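Local atomic coordinates of esterase (Sinorhizobium meliloti 1021, PDB entry 4TX1), a protein that hydrolyses acetyl esters as a carbohydrate acetylesterase of the SGNH-hydrolase family, and is probably also active on aryl esters. Residues A[14-19]-A[53-58]; A[63-68]-A[117-122]; A[81-86]-A[123-128]; A[94-99]-A[140-145]. One frame throughout, in Å; residues are numbered along the deposited sequence.

Contact 1 (A[14-19]-A[53-58]); sequences KTVLCY and AHVIAE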
loop_
_atom_site.group_PDB
_atom_site.type_symbol
_atom_site.label_atom_id
_atom_site.label_comp_id
_atom_site.label_asym_id
_atom_site.label_seq_id
_atom_site.Cartn_x
_atom_site.Cartn_y
_atom_site.Cartn_z
ATOM N N LYS A 14 35.641 4.544 -3.604
ATOM C CA LYS A 14 34.533 3.831 -4.238
ATOM C C LYS A 14 33.507 3.471 -3.134
ATOM O O LYS A 14 33.883 3.191 -2.000
ATOM C CB LYS A 14 35.013 2.540 -4.838
ATOM C CG LYS A 14 36.166 2.648 -5.841
ATOM C CD LYS A 14 35.801 3.426 -7.087
ATOM C CE LYS A 14 37.083 3.611 -7.953
ATOM N NZ LYS A 14 36.643 3.784 -9.347
ATOM N N THR A 15 32.231 3.454 -3.489
ATOM C CA THR A 15 31.235 3.068 -2.502
ATOM C C THR A 15 30.575 1.812 -3.010
ATOM O O THR A 15 30.272 1.678 -4.220
ATOM C CB THR A 15 30.170 4.137 -2.317
ATOM O OG1 THR A 15 30.813 5.365 -1.893
ATOM C CG2 THR A 15 29.122 3.670 -1.168
ATOM N N VAL A 16 30.417 0.863 -2.097
ATOM C CA VAL A 16 29.882 -0.452 -2.445
ATOM C C VAL A 16 28.682 -0.720 -1.543
ATOM O O VAL A 16 28.821 -0.673 -0.319
ATOM C CB VAL A 16 30.884 -1.597 -2.144
ATOM C CG1 VAL A 16 30.353 -2.962 -2.516
ATOM C CG2 VAL A 16 32.250 -1.360 -2.871
ATOM N N LEU A 17 27.531 -1.015 -2.143
ATOM C CA LEU A 17 26.345 -1.442 -1.376
ATOM C C LEU A 17 26.202 -2.934 -1.453
ATOM O O LEU A 17 26.179 -3.529 -2.557
ATOM C CB LEU A 17 25.054 -0.766 -1.902
ATOM C CG LEU A 17 23.691 -1.248 -1.312
ATOM C CD1 LEU A 17 23.558 -0.775 0.125
ATOM C CD2 LEU A 17 22.600 -0.703 -2.251
ATOM N N CYS A 18 26.020 -3.535 -0.281
ATOM C CA CYS A 18 25.817 -4.972 -0.144
ATOM C C CYS A 18 24.375 -5.241 0.293
ATOM O O CYS A 18 23.994 -4.925 1.427
ATOM C CB CYS A 18 26.716 -5.599 0.859
ATOM S SG CYS A 18 28.499 -5.305 0.491
ATOM N N TYR A 19 23.592 -5.703 -0.644
ATOM C CA TYR A 19 22.129 -5.896 -0.443
ATOM C C TYR A 19 21.797 -7.310 -0.349
ATOM O O TYR A 19 21.891 -8.101 -1.320
ATOM C CB TYR A 19 21.383 -5.228 -1.596
ATOM C CG TYR A 19 19.879 -4.979 -1.382
ATOM C CD1 TYR A 19 19.451 -4.040 -0.437
ATOM C CD2 TYR A 19 18.920 -5.666 -2.094
ATOM C CE1 TYR A 19 18.106 -3.724 -0.279
ATOM C CE2 TYR A 19 17.535 -5.430 -1.865
ATOM C CZ TYR A 19 17.155 -4.423 -0.989
ATOM O OH TYR A 19 15.831 -4.100 -0.789
ATOM N N ALA A 53 37.817 1.999 -0.523
ATOM C CA ALA A 53 36.374 1.697 -0.644
ATOM C C ALA A 53 35.639 1.944 0.656
ATOM O O ALA A 53 36.229 1.833 1.772
ATOM C CB ALA A 53 36.178 0.232 -1.123
ATOM N N HIS A 54 34.334 2.310 0.537
ATOM C CA HIS A 54 33.476 2.442 1.690
ATOM C C HIS A 54 32.345 1.417 1.436
ATOM O O HIS A 54 31.663 1.543 0.417
ATOM C CB HIS A 54 32.871 3.815 1.784
ATOM C CG HIS A 54 31.957 3.966 2.934
ATOM N ND1 HIS A 54 30.696 4.498 2.792
ATOM C CD2 HIS A 54 32.098 3.636 4.231
ATOM C CE1 HIS A 54 30.112 4.520 3.978
ATOM N NE2 HIS A 54 30.921 3.958 4.856
ATOM N N VAL A 55 32.282 0.382 2.260
ATOM C CA VAL A 55 31.296 -0.713 2.102
ATOM C C VAL A 55 30.123 -0.529 3.063
ATOM O O VAL A 55 30.303 -0.391 4.278
ATOM C CB VAL A 55 31.967 -2.071 2.326
ATOM C CG1 VAL A 55 31.023 -3.244 2.069
ATOM C CG2 VAL A 55 33.173 -2.108 1.438
ATOM N N ILE A 56 28.920 -0.527 2.471
ATOM C CA ILE A 56 27.637 -0.362 3.195
ATOM C C ILE A 56 26.900 -1.696 3.218
ATOM O O ILE A 56 26.593 -2.288 2.157
ATOM C CB ILE A 56 26.791 0.731 2.499
ATOM C CG1 ILE A 56 27.658 2.032 2.457
ATOM C CG2 ILE A 56 25.432 0.886 3.208
ATOM C CD1 ILE A 56 27.062 3.179 1.720
ATOM N N ALA A 57 26.538 -2.164 4.425
ATOM C CA ALA A 57 25.899 -3.469 4.608
ATOM C C ALA A 57 24.406 -3.228 4.806
ATOM O O ALA A 57 24.023 -2.474 5.716
ATOM C CB ALA A 57 26.471 -4.174 5.827
ATOM N N GLU A 58 23.605 -3.867 3.947
ATOM C CA GLU A 58 22.137 -3.776 4.089
ATOM C C GLU A 58 21.590 -5.191 3.972
ATOM O O GLU A 58 21.035 -5.581 2.935
ATOM C CB GLU A 58 21.567 -2.855 2.980
ATOM C CG GLU A 58 21.799 -1.386 3.192
ATOM C CD GLU A 58 20.911 -0.677 4.171
ATOM O OE1 GLU A 58 19.792 -1.163 4.487
ATOM O OE2 GLU A 58 21.271 0.456 4.528
#
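Thr15 and Ile56, Leu17 and Glu58, and Cys18 and Val55 meet across two parallel strands of the central sheet, at the side of the SGNH-hydrolase fold where 53-59 is the outermost strand within the chain. The axes of the two strand segments come within 4.6 Å, and the strands stay in step from Lys14 beside Ala53 to Tyr19 beside Glu58. Five hydrogen bonds join them; Ile56 N to Val16 O, at 2.8 Å and 174°, is the straightest, while His54 N reaches Lys14 O at 2.7 Å. The side chains then close over this ladder on both faces. On one, Leu17 CD1 lies 3.6 Å from Glu58 CG and packs against Ile56 CG2 as well, so it bridges two residues of the edge strand. On the other, Cys18 SG touches Val55 CG1 at 3.6 Å. Further out, helix 41-49, part of the beta-alpha-beta crossover linking the two strands, lays Pro42 over Cys18, Val55 and Ala57. Helix 78-89 covers the opposite face, touching Tyr19, Ile56 and Glu58. Its His89 NE2 hydrogen-bonds Glu58 OE2, and Tyr19 OH bonds to Gly78 O. Glu58 OE2 also lies close to OE2 of Glu58 in a second subunit, a pairing of like charges that would probably favour a proton on one of them. Ile56 holds CG1 anti to the carbonyl carbon (chi1 -56°), and its chain extends from there (chi2 175°) to bring CD1 within 3.6 Å of Thr15 CG2.

Contact 2 (A[63-68]-A[117-122]); sequences RTTAYD and KGIERL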
loop_
_atom_site.group_PDB
_atom_site.type_symbol
_atom_site.label_atom_id
_atom_site.label_comp_id
_atom_site.label_asym_id
_atom_site.label_seq_id
_atom_site.Cartn_x
_atom_site.Cartn_y
_atom_site.Cartn_z
ATOM N N ARG A 63 14.689 -11.400 3.815
ATOM C CA ARG A 63 14.460 -10.651 2.613
ATOM C C ARG A 63 14.406 -11.583 1.399
ATOM O O ARG A 63 15.253 -12.393 1.268
ATOM C CB ARG A 63 15.567 -9.634 2.398
ATOM C CG ARG A 63 15.519 -8.901 1.074
ATOM C CD ARG A 63 16.510 -7.761 0.980
ATOM N NE ARG A 63 16.065 -6.555 1.623
ATOM C CZ ARG A 63 16.858 -5.667 2.202
ATOM N NH1 ARG A 63 18.153 -5.882 2.351
ATOM N NH2 ARG A 63 16.339 -4.598 2.705
ATOM N N THR A 64 13.399 -11.404 0.549
ATOM C CA THR A 64 13.230 -12.128 -0.678
ATOM C C THR A 64 13.695 -11.230 -1.839
ATOM O O THR A 64 13.927 -10.014 -1.665
ATOM C CB THR A 64 11.775 -12.461 -0.933
ATOM O OG1 THR A 64 11.084 -11.226 -1.320
ATOM C CG2 THR A 64 11.100 -13.105 0.327
ATOM N N THR A 65 13.789 -11.820 -3.042
ATOM C CA THR A 65 14.193 -11.043 -4.153
ATOM C C THR A 65 13.133 -9.992 -4.482
ATOM O O THR A 65 13.425 -8.795 -4.554
ATOM C CB THR A 65 14.500 -11.964 -5.385
ATOM O OG1 THR A 65 13.321 -12.675 -5.754
ATOM C CG2 THR A 65 15.685 -12.969 -5.164
ATOM N N ALA A 66 11.890 -10.397 -4.649
ATOM C CA ALA A 66 10.857 -9.476 -5.160
ATOM C C ALA A 66 9.462 -9.893 -4.728
ATOM O O ALA A 66 8.454 -9.691 -5.462
ATOM C CB ALA A 66 10.909 -9.349 -6.707
ATOM N N TYR A 67 9.379 -10.516 -3.559
ATOM C CA TYR A 67 8.139 -11.156 -3.076
ATOM C C TYR A 67 7.775 -10.703 -1.685
ATOM O O TYR A 67 8.574 -10.568 -0.809
ATOM C CB TYR A 67 8.267 -12.665 -3.170
ATOM C CG TYR A 67 8.613 -13.146 -4.572
ATOM C CD1 TYR A 67 7.608 -13.314 -5.565
ATOM C CD2 TYR A 67 9.907 -13.336 -4.940
ATOM C CE1 TYR A 67 7.956 -13.641 -6.848
ATOM C CE2 TYR A 67 10.244 -13.634 -6.283
ATOM C CZ TYR A 67 9.246 -13.818 -7.205
ATOM O OH TYR A 67 9.612 -14.206 -8.470
ATOM N N ASP A 68 6.485 -10.534 -1.436
ATOM C CA ASP A 68 6.038 -10.098 -0.145
ATOM C C ASP A 68 6.110 -11.214 0.910
ATOM O O ASP A 68 5.820 -12.399 0.644
ATOM C CB ASP A 68 4.560 -9.752 -0.264
ATOM C CG ASP A 68 4.315 -8.558 -1.164
ATOM O OD1 ASP A 68 5.168 -7.624 -1.173
ATOM O OD2 ASP A 68 3.275 -8.667 -1.960
ATOM N N LYS A 117 14.297 -14.442 -11.683
ATOM C CA LYS A 117 13.437 -13.348 -12.141
ATOM C C LYS A 117 13.424 -12.181 -11.163
ATOM O O LYS A 117 13.358 -11.030 -11.578
ATOM C CB LYS A 117 12.035 -13.840 -12.364
ATOM C CG LYS A 117 11.923 -14.786 -13.532
ATOM C CD LYS A 117 12.405 -14.179 -14.870
ATOM C CE LYS A 117 11.553 -13.035 -15.338
ATOM N NZ LYS A 117 12.033 -12.408 -16.658
ATOM N N GLY A 118 13.434 -12.479 -9.860
ATOM C CA GLY A 118 13.492 -11.410 -8.849
ATOM C C GLY A 118 14.823 -10.664 -8.957
ATOM O O GLY A 118 14.875 -9.417 -8.876
ATOM N N ILE A 119 15.950 -11.388 -9.119
ATOM C CA ILE A 119 17.221 -10.664 -9.287
ATOM C C ILE A 119 17.204 -9.769 -10.519
ATOM O O ILE A 119 17.712 -8.637 -10.486
ATOM C CB ILE A 119 18.410 -11.665 -9.395
ATOM C CG1 ILE A 119 18.574 -12.488 -8.086
ATOM C CG2 ILE A 119 19.709 -10.925 -9.722
ATOM C CD1 ILE A 119 18.942 -11.696 -6.840
ATOM N N GLU A 120 16.617 -10.273 -11.590
ATOM C CA GLU A 120 16.408 -9.487 -12.794
ATOM C C GLU A 120 15.702 -8.169 -12.545
ATOM O O GLU A 120 16.106 -7.103 -13.014
ATOM C CB GLU A 120 15.782 -10.311 -13.874
ATOM C CG GLU A 120 15.621 -9.582 -15.207
ATOM C CD GLU A 120 15.070 -10.492 -16.273
ATOM O OE1 GLU A 120 15.341 -10.214 -17.437
ATOM O OE2 GLU A 120 14.354 -11.456 -16.000
ATOM N N ARG A 121 14.666 -8.246 -11.753
ATOM C CA ARG A 121 13.953 -7.039 -11.382
ATOM C C ARG A 121 14.846 -6.073 -10.568
ATOM O O ARG A 121 14.836 -4.927 -10.828
ATOM C CB ARG A 121 12.695 -7.380 -10.612
ATOM C CG ARG A 121 11.991 -6.175 -10.060
ATOM C CD ARG A 121 11.343 -5.338 -11.127
ATOM N NE ARG A 121 10.452 -4.373 -10.538
ATOM C CZ ARG A 121 10.317 -3.136 -10.930
ATOM N NH1 ARG A 121 11.015 -2.677 -11.924
ATOM N NH2 ARG A 121 9.513 -2.374 -10.261
ATOM N N LEU A 122 15.597 -6.597 -9.592
ATOM C CA LEU A 122 16.487 -5.797 -8.818
ATOM C C LEU A 122 17.517 -5.113 -9.722
ATOM O O LEU A 122 17.838 -3.949 -9.546
ATOM C CB LEU A 122 17.166 -6.602 -7.694
ATOM C CG LEU A 122 16.200 -7.236 -6.681
ATOM C CD1 LEU A 122 17.032 -8.025 -5.647
ATOM C CD2 LEU A 122 15.308 -6.229 -5.969
#
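The loop that leads from strand 53-59 to helix 78-89 presses Thr65 against Gly118 of helix 112-127, next to the GSND sequence with Asn102 and Asp103, which fits the conserved GxND block of SGNH hydrolases. Gly118 has no beta carbon, and Thr65 OG1 comes to 3.3 Å from its CA. The hydroxyl takes the crowded position between backbone N and carbonyl carbon (chi1 61°), where it also hydrogen-bonds Asp103 OD2. CG2 is directed elsewhere, meeting Ile119 CD1 at 3.9 Å with the two side chains crossing at about a right angle. Leu122 covers the peptide of the same residue, its CD2 3.5 Å from Thr65 O, and Ala66 CB rests 3.9 Å from Gly118 CA. An alanine in place of this threonine would probably leave Asp103 OD2 without this hydroxyl partner and open a gap beside Gly118 and Ile119 CD1. No hydrogen bond spans the two segments, though Arg63 O accepts one from Asn102 ND2 and Tyr67 OH bonds to Gly114 O. Arg121 NE reaches His70 O of a third subunit. Beyond the loop, Leu122 leans on Ala79 of helix 78-89, and Ile119 packs on Tyr175 and Leu178 of helix 171-182, so helix 112-127 is flanked by both.

Contact 3 (A[81-86]-A[123-128]); sequences VLPTVL and VNLVRR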
loop_
_atom_site.group_PDB
_atom_site.type_symbol
_atom_site.label_atom_id
_atom_site.label_comp_id
_atom_site.label_asym_id
_atom_site.label_seq_id
_atom_site.Cartn_x
_atom_site.Cartn_y
_atom_site.Cartn_z
ATOM N N VAL A 81 11.716 -2.346 -1.390
ATOM C CA VAL A 81 12.619 -1.641 -0.529
ATOM C C VAL A 81 13.812 -1.033 -1.276
ATOM O O VAL A 81 14.376 0.001 -0.875
ATOM C CB VAL A 81 12.985 -2.451 0.690
ATOM C CG1 VAL A 81 14.106 -1.776 1.526
ATOM C CG2 VAL A 81 11.720 -2.716 1.517
ATOM N N LEU A 82 14.226 -1.671 -2.335
ATOM C CA LEU A 82 15.562 -1.308 -2.858
ATOM C C LEU A 82 15.706 0.150 -3.309
ATOM O O LEU A 82 16.678 0.776 -2.967
ATOM C CB LEU A 82 15.921 -2.231 -4.024
ATOM C CG LEU A 82 17.247 -1.944 -4.731
ATOM C CD1 LEU A 82 18.415 -2.132 -3.774
ATOM C CD2 LEU A 82 17.407 -2.830 -5.957
ATOM N N PRO A 83 14.665 0.747 -4.012
ATOM C CA PRO A 83 14.835 2.153 -4.378
ATOM C C PRO A 83 15.184 3.083 -3.234
ATOM O O PRO A 83 16.035 3.949 -3.392
ATOM C CB PRO A 83 13.509 2.507 -5.047
ATOM C CG PRO A 83 13.002 1.228 -5.594
ATOM C CD PRO A 83 13.388 0.202 -4.500
ATOM N N THR A 84 14.544 2.926 -2.085
ATOM C CA THR A 84 14.810 3.715 -0.914
ATOM C C THR A 84 16.231 3.496 -0.403
ATOM O O THR A 84 16.923 4.488 -0.068
ATOM C CB THR A 84 13.839 3.365 0.187
ATOM O OG1 THR A 84 12.496 3.681 -0.307
ATOM C CG2 THR A 84 14.111 4.134 1.477
ATOM N N VAL A 85 16.729 2.263 -0.463
ATOM C CA VAL A 85 18.125 1.960 -0.101
ATOM C C VAL A 85 19.137 2.567 -1.074
ATOM O O VAL A 85 20.118 3.224 -0.677
ATOM C CB VAL A 85 18.272 0.464 0.069
ATOM C CG1 VAL A 85 19.723 0.068 0.431
ATOM C CG2 VAL A 85 17.350 0.026 1.221
ATOM N N LEU A 86 18.838 2.459 -2.366
ATOM C CA LEU A 86 19.736 3.062 -3.387
ATOM C C LEU A 86 19.834 4.573 -3.173
ATOM O O LEU A 86 20.884 5.212 -3.214
ATOM C CB LEU A 86 19.192 2.766 -4.746
ATOM C CG LEU A 86 19.241 1.337 -5.253
ATOM C CD1 LEU A 86 18.514 1.179 -6.588
ATOM C CD2 LEU A 86 20.669 0.689 -5.344
ATOM N N VAL A 123 18.059 -5.867 -10.681
ATOM C CA VAL A 123 19.064 -5.258 -11.583
ATOM C C VAL A 123 18.417 -4.072 -12.277
ATOM O O VAL A 123 19.011 -3.002 -12.399
ATOM C CB VAL A 123 19.622 -6.293 -12.600
ATOM C CG1 VAL A 123 20.499 -5.552 -13.625
ATOM C CG2 VAL A 123 20.394 -7.359 -11.789
ATOM N N ASN A 124 17.231 -4.283 -12.820
ATOM C CA ASN A 124 16.546 -3.185 -13.550
ATOM C C ASN A 124 16.229 -1.960 -12.668
ATOM O O ASN A 124 16.296 -0.830 -13.147
ATOM C CB ASN A 124 15.258 -3.727 -14.192
ATOM C CG ASN A 124 15.571 -4.615 -15.412
ATOM O OD1 ASN A 124 16.454 -4.251 -16.248
ATOM N ND2 ASN A 124 14.924 -5.768 -15.499
ATOM N N LEU A 125 15.911 -2.201 -11.376
ATOM C CA LEU A 125 15.700 -1.104 -10.431
ATOM C C LEU A 125 16.954 -0.273 -10.285
ATOM O O LEU A 125 16.882 0.952 -10.134
ATOM C CB LEU A 125 15.177 -1.630 -9.058
ATOM C CG LEU A 125 13.728 -2.109 -9.142
ATOM C CD1 LEU A 125 13.466 -2.903 -7.828
ATOM C CD2 LEU A 125 12.745 -0.935 -9.298
ATOM N N VAL A 126 18.135 -0.901 -10.282
ATOM C CA VAL A 126 19.377 -0.182 -10.167
ATOM C C VAL A 126 19.579 0.655 -11.475
ATOM O O VAL A 126 19.908 1.882 -11.394
ATOM C CB VAL A 126 20.592 -1.113 -9.953
ATOM C CG1 VAL A 126 21.865 -0.292 -9.983
ATOM C CG2 VAL A 126 20.463 -1.853 -8.599
ATOM N N ARG A 127 19.381 -0.003 -12.587
ATOM C CA ARG A 127 19.708 0.593 -13.852
ATOM C C ARG A 127 18.791 1.738 -14.186
ATOM O O ARG A 127 19.144 2.605 -14.938
ATOM C CB ARG A 127 19.667 -0.460 -14.912
ATOM C CG ARG A 127 20.688 -1.544 -14.651
ATOM C CD ARG A 127 21.654 -1.606 -15.763
ATOM N NE ARG A 127 22.878 -2.334 -15.509
ATOM C CZ ARG A 127 23.140 -3.493 -16.061
ATOM N NH1 ARG A 127 22.237 -4.085 -16.797
ATOM N NH2 ARG A 127 24.294 -4.062 -15.860
ATOM N N ARG A 128 17.608 1.715 -13.623
ATOM C CA ARG A 128 16.631 2.810 -13.875
ATOM C C ARG A 128 16.398 3.769 -12.757
ATOM O O ARG A 128 15.480 4.561 -12.877
ATOM C CB ARG A 128 15.288 2.255 -14.306
ATOM C CG ARG A 128 15.331 1.285 -15.507
ATOM C CD ARG A 128 15.895 1.936 -16.740
ATOM N NE ARG A 128 14.907 2.517 -17.681
ATOM C CZ ARG A 128 15.094 3.622 -18.458
ATOM N NH1 ARG A 128 16.222 4.359 -18.329
ATOM N NH2 ARG A 128 14.083 4.092 -19.266
#
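Leu82 and Leu86, one turn apart on helix 78-89, pack against Leu125 and Val126 of helix 112-127. This is helix-to-helix packing on one side of the central parallel sheet of the SGNH fold. The helix segments are 10.0 Å apart at closest approach and cross at -38°, a modest apolar contact with no hydrogen bond between them. One bump is the end of Leu82. Its CG stands anti to the backbone N (chi1 177°), and CD2 settles into the shallow hollow between two side chains, 4.0 Å from Leu125 CB and 4.2 Å from Val126 CG2. Leu125 answers in the reverse direction: its stem is beside Leu82, while its CD2 methyl reaches Pro83 CG at 4.3 Å, touching the proline ring at the more exposed margin of the interface. Pro83 lies at a kink in helix 78-89, where neither its own nitrogen, which has no hydrogen, nor that of Thr84 bonds to the turn before. On its outer side Pro83 packs on Asp73 of a second subunit. Toward the sheet the interface is roofed by strand 94-98, with Leu82 and Val126 both resting on Phe97 and Leu86 and Val126 both on Ile95. Leu86 fills the next hollow along. It crosses Val126 at about a right angle, and both of its methyls come within 4.1 Å of Val126 CG2. Its CD1 goes deeper than that side chain, reaching the backbone of the partner helix, 3.9 Å from Leu125 O and 3.9 Å from Val126 CA.

Contact 4 (A[94-99]-A[140-145]); sequences LIVFML and EILIVS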
loop_
_atom_site.group_PDB
_atom_site.type_symbol
_atom_site.label_atom_id
_atom_site.label_comp_id
_atom_site.label_asym_id
_atom_site.label_seq_id
_atom_site.Cartn_x
_atom_site.Cartn_y
_atom_site.Cartn_z
ATOM N N LEU A 94 29.270 0.279 -6.981
ATOM C CA LEU A 94 28.951 -1.108 -7.137
ATOM C C LEU A 94 27.827 -1.514 -6.191
ATOM O O LEU A 94 27.881 -1.172 -5.017
ATOM C CB LEU A 94 30.136 -1.992 -6.721
ATOM C CG LEU A 94 30.075 -3.492 -6.857
ATOM C CD1 LEU A 94 29.820 -4.023 -8.274
ATOM C CD2 LEU A 94 31.375 -4.098 -6.228
ATOM N N ILE A 95 26.909 -2.272 -6.731
ATOM C CA ILE A 95 25.856 -2.913 -5.893
ATOM C C ILE A 95 26.187 -4.389 -5.955
ATOM O O ILE A 95 26.313 -4.969 -7.068
ATOM C CB ILE A 95 24.448 -2.617 -6.432
ATOM C CG1 ILE A 95 24.200 -1.092 -6.310
ATOM C CG2 ILE A 95 23.451 -3.460 -5.597
ATOM C CD1 ILE A 95 24.420 -0.259 -7.470
ATOM N N VAL A 96 26.298 -5.026 -4.798
ATOM C CA VAL A 96 26.475 -6.471 -4.684
ATOM C C VAL A 96 25.197 -7.112 -4.125
ATOM O O VAL A 96 24.835 -6.784 -2.984
ATOM C CB VAL A 96 27.655 -6.814 -3.724
ATOM C CG1 VAL A 96 27.899 -8.362 -3.722
ATOM C CG2 VAL A 96 28.891 -5.995 -4.218
ATOM N N PHE A 97 24.572 -7.990 -4.886
ATOM C CA PHE A 97 23.365 -8.700 -4.452
ATOM C C PHE A 97 23.735 -10.093 -3.969
ATOM O O PHE A 97 24.467 -10.835 -4.640
ATOM C CB PHE A 97 22.369 -8.865 -5.564
ATOM C CG PHE A 97 21.737 -7.560 -6.037
ATOM C CD1 PHE A 97 20.939 -6.834 -5.172
ATOM C CD2 PHE A 97 21.894 -7.080 -7.315
ATOM C CE1 PHE A 97 20.328 -5.700 -5.568
ATOM C CE2 PHE A 97 21.261 -5.949 -7.770
ATOM C CZ PHE A 97 20.514 -5.197 -6.863
ATOM N N MET A 98 23.235 -10.434 -2.803
ATOM C CA MET A 98 23.222 -11.843 -2.429
ATOM C C MET A 98 21.865 -12.245 -1.851
ATOM O O MET A 98 21.599 -12.113 -0.626
ATOM C CB MET A 98 24.412 -12.235 -1.500
ATOM C CG MET A 98 24.513 -13.752 -1.407
ATOM S SD MET A 98 26.008 -14.393 -0.595
ATOM C CE MET A 98 25.552 -14.107 1.108
ATOM N N LEU A 99 20.973 -12.679 -2.730
ATOM C CA LEU A 99 19.608 -13.010 -2.368
ATOM C C LEU A 99 19.182 -14.236 -3.115
ATOM O O LEU A 99 19.755 -14.572 -4.156
ATOM C CB LEU A 99 18.659 -11.820 -2.672
ATOM C CG LEU A 99 18.782 -10.577 -1.837
ATOM C CD1 LEU A 99 17.903 -9.424 -2.433
ATOM C CD2 LEU A 99 18.388 -10.881 -0.404
ATOM N N GLU A 140 28.229 -0.372 -11.306
ATOM C CA GLU A 140 28.417 -1.750 -11.670
ATOM C C GLU A 140 27.549 -2.620 -10.743
ATOM O O GLU A 140 27.199 -2.198 -9.646
ATOM C CB GLU A 140 29.883 -2.137 -11.454
ATOM C CG GLU A 140 30.821 -1.350 -12.346
ATOM C CD GLU A 140 30.661 -1.737 -13.797
ATOM O OE1 GLU A 140 30.463 -2.952 -14.096
ATOM O OE2 GLU A 140 30.738 -0.815 -14.655
ATOM N N ILE A 141 27.218 -3.796 -11.215
ATOM C CA ILE A 141 26.389 -4.747 -10.433
ATOM C C ILE A 141 27.029 -6.124 -10.396
ATOM O O ILE A 141 27.394 -6.694 -11.459
ATOM C CB ILE A 141 25.003 -4.838 -11.077
ATOM C CG1 ILE A 141 24.290 -3.475 -11.058
ATOM C CG2 ILE A 141 24.098 -5.772 -10.252
ATOM C CD1 ILE A 141 22.957 -3.462 -11.840
ATOM N N LEU A 142 27.140 -6.671 -9.201
ATOM C CA LEU A 142 27.635 -8.021 -8.955
ATOM C C LEU A 142 26.501 -8.886 -8.391
ATOM O O LEU A 142 26.040 -8.586 -7.248
ATOM C CB LEU A 142 28.758 -7.980 -7.993
ATOM C CG LEU A 142 29.726 -9.123 -7.785
ATOM C CD1 LEU A 142 30.591 -9.157 -6.540
ATOM C CD2 LEU A 142 29.698 -10.300 -8.792
ATOM N N ILE A 143 26.193 -9.967 -9.078
ATOM C CA ILE A 143 25.188 -10.939 -8.668
ATOM C C ILE A 143 25.924 -12.089 -7.968
ATOM O O ILE A 143 26.735 -12.776 -8.573
ATOM C CB ILE A 143 24.349 -11.474 -9.800
ATOM C CG1 ILE A 143 23.591 -10.295 -10.425
ATOM C CG2 ILE A 143 23.399 -12.583 -9.334
ATOM C CD1 ILE A 143 22.914 -10.557 -11.747
ATOM N N VAL A 144 25.604 -12.319 -6.708
ATOM C CA VAL A 144 26.206 -13.417 -5.969
ATOM C C VAL A 144 25.160 -14.488 -5.673
ATOM O O VAL A 144 24.051 -14.232 -5.071
ATOM C CB VAL A 144 26.880 -12.923 -4.700
ATOM C CG1 VAL A 144 27.551 -14.113 -4.002
ATOM C CG2 VAL A 144 27.844 -11.775 -4.932
ATOM N N SER A 145 25.407 -15.727 -6.099
ATOM C CA SER A 145 24.508 -16.817 -5.779
ATOM C C SER A 145 24.874 -17.229 -4.305
ATOM O O SER A 145 26.079 -17.370 -3.949
ATOM C CB SER A 145 24.534 -18.005 -6.740
ATOM O OG SER A 145 25.910 -18.447 -6.786
HETATM O O HOH W 1 21.968 -12.430 -5.518
#
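Val144 holds CG1 anti to its backbone N (chi1 -177°) and CG2 anti to its carbonyl carbon, so its two methyls face different residues of the neighbouring parallel strand. CG2 touches Val96 CG1 at 3.6 Å, and CG1 reaches Met98 SD at 3.8 Å. Beneath them the packing is close: Val144 CB is 3.2 Å from Phe97 O. An alanine in place of this valine would probably open a gap between Val96 and Met98 and let the sulfur end of Met98 shift. On the other face of the sheet Phe97 has CG anti to its carbonyl carbon (chi1 -68°), and the CE2 atom of its ring lies 3.8 Å from Ile141 CG2, while Ile95 CG2 sits over one face of the ring, toward the rim. Leu94 folds CD1 onto the partner backbone, 3.5 Å from Glu140 O. Four hydrogen bonds run between the strands: Ile95 N to Glu140 O, Leu142 N to Ile95 O, Phe97 N to Leu142 O and Val144 N to Phe97 O. The third is 2.8 Å long. Past Met98 the chains draw apart and a water takes over, accepting from Leu99 N at 3.0 Å and donating to Val144 O at 2.8 Å. These two strands lie inside the five-stranded sheet, joined by a beta-alpha-beta crossover through helix 112-127. That helix sets Val123 against Ile141, while on the face of Leu142 and Val144, helix 205-223 packs Leu215 onto both.

From the N terminus, contact 1 comes first: strand 14-20 pairs with 53-59 and closes a loop that includes helix 41-49. The other three open only after it, at 63-68, 81-86 and 94-99, and close in the same order at 117-122, 123-128 and 140-145, so each crosses the others. Contacts 2 and 3 share helix 112-127, tying it first to the loop after strand 53-59 and then to helix 78-89. Contact 4 adds strand 140-145 to the sheet. Leu17 and Tyr19 probably hydrogen-bond to Val96, making contacts 1 and 4 parts of one sheet, against which the helices of contact 3 pack.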